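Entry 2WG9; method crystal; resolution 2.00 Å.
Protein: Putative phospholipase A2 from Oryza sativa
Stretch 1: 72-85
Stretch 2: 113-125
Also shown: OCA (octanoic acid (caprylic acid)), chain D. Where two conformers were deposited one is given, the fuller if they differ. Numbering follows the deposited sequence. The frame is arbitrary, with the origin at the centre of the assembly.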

# COMPACT_ATOMS: atom_id res chain seq x y z
N ASP A 72 13.08 -3.27 -6.38
CA ASP A 72 11.76 -3.90 -6.49
C ASP A 72 11.57 -5.10 -5.56
O ASP A 72 10.82 -6.03 -5.87
CB ASP A 72 11.44 -4.29 -7.94
CG ASP A 72 11.21 -3.09 -8.83
OD1 ASP A 72 10.71 -2.05 -8.33
OD2 ASP A 72 11.51 -3.18 -10.04
N ASP A 73 12.23 -5.06 -4.41
CA ASP A 73 12.13 -6.12 -3.42
C ASP A 73 10.89 -5.92 -2.55
O ASP A 73 10.94 -5.24 -1.52
CB ASP A 73 13.41 -6.19 -2.56
CG ASP A 73 13.39 -7.31 -1.54
OD1 ASP A 73 12.53 -8.21 -1.63
OD2 ASP A 73 14.24 -7.29 -0.63
N TYR A 74 9.78 -6.51 -2.98
CA TYR A 74 8.51 -6.42 -2.25
C TYR A 74 8.53 -7.17 -0.91
O TYR A 74 7.57 -7.10 -0.14
CB TYR A 74 7.33 -6.86 -3.12
CG TYR A 74 7.41 -8.27 -3.66
CD1 TYR A 74 7.82 -8.51 -4.97
CD2 TYR A 74 7.05 -9.37 -2.87
CE1 TYR A 74 7.89 -9.81 -5.49
CE2 TYR A 74 7.11 -10.68 -3.38
CZ TYR A 74 7.53 -10.88 -4.69
OH TYR A 74 7.60 -12.16 -5.20
N LEU A 75 9.63 -7.87 -0.64
CA LEU A 75 9.83 -8.52 0.65
C LEU A 75 10.85 -7.81 1.55
O LEU A 75 11.25 -8.33 2.60
CB LEU A 75 10.16 -10.01 0.47
CG LEU A 75 9.05 -10.87 -0.15
CD1 LEU A 75 9.53 -12.30 -0.37
CD2 LEU A 75 7.78 -10.86 0.70
N ASN A 76 11.28 -6.61 1.14
CA ASN A 76 12.12 -5.78 1.99
C ASN A 76 11.40 -5.55 3.32
O ASN A 76 10.27 -5.05 3.33
CB ASN A 76 12.47 -4.44 1.33
CG ASN A 76 13.41 -3.60 2.17
OD1 ASN A 76 13.02 -3.06 3.20
ND2 ASN A 76 14.65 -3.49 1.73
N THR A 77 12.06 -5.92 4.41
CA THR A 77 11.43 -5.94 5.73
C THR A 77 11.20 -4.54 6.30
O THR A 77 10.21 -4.32 6.99
CB THR A 77 12.21 -6.81 6.75
OG1 THR A 77 13.60 -6.47 6.72
CG2 THR A 77 12.06 -8.29 6.42
N MET A 78 12.09 -3.61 5.99
CA MET A 78 11.90 -2.21 6.37
C MET A 78 10.65 -1.64 5.71
O MET A 78 9.79 -1.08 6.39
CB MET A 78 13.11 -1.36 6.00
CG MET A 78 14.35 -1.62 6.83
SD MET A 78 15.52 -0.26 6.59
CE MET A 78 14.85 0.94 7.74
N CYS A 79 10.55 -1.78 4.39
CA CYS A 79 9.38 -1.29 3.65
C CYS A 79 8.09 -1.79 4.29
O CYS A 79 7.17 -1.03 4.54
CB CYS A 79 9.44 -1.70 2.17
SG CYS A 79 10.87 -1.05 1.26
N ASN A 80 8.05 -3.09 4.55
CA ASN A 80 6.85 -3.73 5.07
C ASN A 80 6.55 -3.43 6.54
O ASN A 80 5.40 -3.16 6.90
CB ASN A 80 6.90 -5.23 4.79
CG ASN A 80 6.72 -5.54 3.31
OD1 ASN A 80 5.89 -4.93 2.63
ND2 ASN A 80 7.51 -6.48 2.80
N GLU A 81 7.58 -3.44 7.38
CA GLU A 81 7.43 -3.05 8.79
C GLU A 81 6.98 -1.59 8.95
O GLU A 81 6.13 -1.29 9.78
CB GLU A 81 8.70 -3.33 9.59
CG GLU A 81 9.01 -4.82 9.74
CD GLU A 81 10.19 -5.11 10.65
OE1 GLU A 81 10.18 -6.18 11.29
OE2 GLU A 81 11.11 -4.28 10.74
N ASN A 82 7.56 -0.70 8.14
CA ASN A 82 7.13 0.70 8.14
C ASN A 82 5.66 0.85 7.74
O ASN A 82 4.95 1.69 8.29
CB ASN A 82 8.02 1.55 7.22
CG ASN A 82 9.42 1.77 7.78
OD1 ASN A 82 9.71 1.49 8.94
ND2 ASN A 82 10.30 2.30 6.93
N LEU A 83 5.22 0.04 6.78
CA LEU A 83 3.82 0.05 6.34
C LEU A 83 2.88 -0.34 7.49
O LEU A 83 1.87 0.33 7.73
CB LEU A 83 3.60 -0.84 5.10
CG LEU A 83 2.19 -0.86 4.48
CD1 LEU A 83 1.63 0.54 4.22
CD2 LEU A 83 2.13 -1.66 3.20
N LEU A 84 3.21 -1.42 8.20
CA LEU A 84 2.43 -1.85 9.37
C LEU A 84 2.33 -0.75 10.43
O LEU A 84 1.24 -0.46 10.92
CB LEU A 84 3.01 -3.13 9.98
CG LEU A 84 2.97 -4.42 9.15
CD1 LEU A 84 3.61 -5.58 9.92
CD2 LEU A 84 1.54 -4.77 8.75
N SER A 85 3.46 -0.13 10.75
CA SER A 85 3.49 1.01 11.68
C SER A 85 2.57 2.13 11.21
O SER A 85 1.79 2.67 12.00
CB SER A 85 4.92 1.55 11.84
OG SER A 85 5.78 0.54 12.35
N ILE A 113 0.60 -7.87 4.58
CA ILE A 113 1.92 -7.30 4.87
C ILE A 113 2.62 -8.01 6.05
O ILE A 113 3.84 -8.18 6.03
CB ILE A 113 1.87 -5.75 5.05
CG1 ILE A 113 1.37 -5.09 3.75
CG2 ILE A 113 3.24 -5.18 5.44
CD1 ILE A 113 2.21 -5.41 2.47
N GLU A 114 1.84 -8.44 7.04
CA GLU A 114 2.37 -9.28 8.13
C GLU A 114 3.04 -10.53 7.56
O GLU A 114 4.14 -10.90 7.95
CB GLU A 114 1.25 -9.71 9.07
CG GLU A 114 0.69 -8.61 9.94
CD GLU A 114 -0.60 -9.03 10.64
OE1 GLU A 114 -0.83 -10.25 10.79
OE2 GLU A 114 -1.38 -8.14 11.03
N THR A 115 2.34 -11.19 6.63
CA THR A 115 2.84 -12.37 5.95
C THR A 115 4.10 -12.05 5.14
O THR A 115 5.05 -12.83 5.12
CB THR A 115 1.75 -13.00 5.06
OG1 THR A 115 0.60 -13.29 5.87
CG2 THR A 115 2.22 -14.29 4.41
N ALA A 116 4.12 -10.88 4.48
CA ALA A 116 5.29 -10.40 3.74
C ALA A 116 6.50 -10.18 4.65
O ALA A 116 7.62 -10.53 4.28
CB ALA A 116 4.96 -9.13 2.96
N VAL A 117 6.26 -9.62 5.84
CA VAL A 117 7.32 -9.40 6.84
C VAL A 117 7.94 -10.74 7.24
O VAL A 117 9.16 -10.90 7.18
CB VAL A 117 6.82 -8.63 8.09
CG1 VAL A 117 7.89 -8.61 9.18
CG2 VAL A 117 6.42 -7.20 7.73
N PHE A 118 7.09 -11.70 7.63
CA PHE A 118 7.57 -13.05 7.95
C PHE A 118 8.33 -13.71 6.79
O PHE A 118 9.41 -14.25 7.00
CB PHE A 118 6.42 -13.95 8.42
CG PHE A 118 6.87 -15.34 8.80
CD1 PHE A 118 7.54 -15.57 9.99
CD2 PHE A 118 6.63 -16.41 7.94
CE1 PHE A 118 7.97 -16.85 10.34
CE2 PHE A 118 7.05 -17.70 8.28
CZ PHE A 118 7.72 -17.92 9.48
N ALA A 119 7.76 -13.67 5.58
CA ALA A 119 8.43 -14.22 4.39
C ALA A 119 9.81 -13.60 4.18
O ALA A 119 10.77 -14.31 3.88
CB ALA A 119 7.56 -14.05 3.16
N GLY A 120 9.88 -12.28 4.34
CA GLY A 120 11.15 -11.55 4.24
C GLY A 120 12.16 -11.97 5.29
O GLY A 120 13.32 -12.22 4.97
N LYS A 121 11.71 -12.06 6.54
CA LYS A 121 12.57 -12.47 7.65
C LYS A 121 13.16 -13.87 7.45
O LYS A 121 14.35 -14.08 7.67
CB LYS A 121 11.82 -12.40 8.99
CG LYS A 121 11.67 -10.99 9.54
CD LYS A 121 10.88 -11.01 10.84
CE LYS A 121 10.74 -9.62 11.44
NZ LYS A 121 9.72 -9.62 12.54
N ILE A 122 12.32 -14.81 7.03
CA ILE A 122 12.73 -16.19 6.75
C ILE A 122 13.83 -16.27 5.68
O ILE A 122 14.86 -16.93 5.89
CB ILE A 122 11.50 -17.08 6.36
CG1 ILE A 122 10.61 -17.34 7.57
CG2 ILE A 122 11.92 -18.39 5.70
CD1 ILE A 122 11.33 -17.87 8.82
N LEU A 123 13.62 -15.59 4.56
CA LEU A 123 14.56 -15.58 3.44
C LEU A 123 15.87 -14.85 3.73
O LEU A 123 16.87 -15.05 3.03
CB LEU A 123 13.90 -14.99 2.18
CG LEU A 123 12.75 -15.79 1.56
CD1 LEU A 123 11.90 -14.91 0.66
CD2 LEU A 123 13.25 -17.02 0.80
N HIS A 124 15.86 -14.00 4.76
CA HIS A 124 17.06 -13.26 5.15
C HIS A 124 17.79 -13.88 6.36
O HIS A 124 18.97 -13.58 6.60
CB HIS A 124 16.74 -11.77 5.39
CG HIS A 124 16.06 -11.11 4.22
ND1 HIS A 124 14.98 -10.26 4.37
CD2 HIS A 124 16.30 -11.18 2.89
CE1 HIS A 124 14.59 -9.84 3.19
NE2 HIS A 124 15.37 -10.38 2.27
N LYS A 125 17.09 -14.74 7.10
CA LYS A 125 17.71 -15.55 8.16
C LYS A 125 18.54 -16.68 7.57
O LYS A 125 19.32 -17.33 8.27
CB LYS A 125 16.64 -16.13 9.10
CG LYS A 125 16.13 -15.16 10.15
CD LYS A 125 15.07 -15.80 11.03
CE LYS A 125 14.40 -14.78 11.95
NZ LYS A 125 15.35 -14.19 12.94
C1 OCA D . 0.67 -0.79 -1.23
C2 OCA D . 0.01 -1.63 -0.14
C3 OCA D . 0.65 -3.02 -0.03
C4 OCA D . 0.25 -3.94 -1.18
C5 OCA D . -1.25 -4.25 -1.20
C6 OCA D . -1.59 -5.45 -0.33
C7 OCA D . -2.81 -6.20 -0.86
C8 OCA D . -4.01 -6.00 0.06
O1 OCA D . 0.16 -0.82 -2.37
O2 OCA D . 1.68 -0.13 -0.90
O HOH W 1 9.14 -8.15 4.20

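Leu-84 meets Ile-113 (Leu-84 CD2 to Ile-113 CG2, 3.7 Å) and Val-117 (Leu-84 CD1 to Val-117 CG2, 3.9 Å), while Leu-83 CD2 lies 3.6 Å from Ile-113 CG1. Leu-83 and Ile-113 also line the bound octanoic acid: Leu-83 CD2 and Ile-113 CD1 each approach its C3 atom to 3.8 Å. Beyond the N-terminus of the first helix, Leu-75 extends the apolar surface, with CD2 4.0 Å from the CB atoms of both Ala-116 and Ala-119 and CD1 3.7 Å from Leu-123 CD1. The packing is thus largely apolar. The helix that begins at Thr-77 and the helix that includes Ile-113 run nearly antiparallel, at 152° between their N-to-C directions, and the contact buries 672 Å² with no direct hydrogen bond across it.

The CA atoms come nearest at Leu-75 and Gly-120, where Leu-75 CA is 4.9 Å from Gly-120 CA, and Leu-75 O lies 3.6 Å from Gly-120 CA. A CB on Gly-120 would fall 2.5 Å from Leu-75 O and 2.9 Å from Thr-77 CG2, so the absence of a side chain leaves room for both. Thr-77 fits as a knob among Val-117, Gly-120, Lys-121 and His-124, its CG2 meeting the His-124 ring at the edge.

Asn-80 joins the apolar packing to a polar network. Its CB packs 3.6 Å from Val-117 CG2, whereas its ND2 donates to Tyr-74 O (3.0 Å) and to a water (2.7 Å). That water in turn donates to Ala-116 O (2.8 Å) and, weakly, to Leu-75 O (2.7 Å), bridging the stretches. Asn-76 caps the first helix, its OD1 accepting from Cys-79 N at 3.0 Å.

At the outer edge, the CA-to-CB bonds of Glu-81 and Lys-121 point sideways, but the ends of both side chains come nearer to the other stretch, where they form a long salt bridge (Glu-81 OE1 to Lys-121 NZ, 3.7 Å).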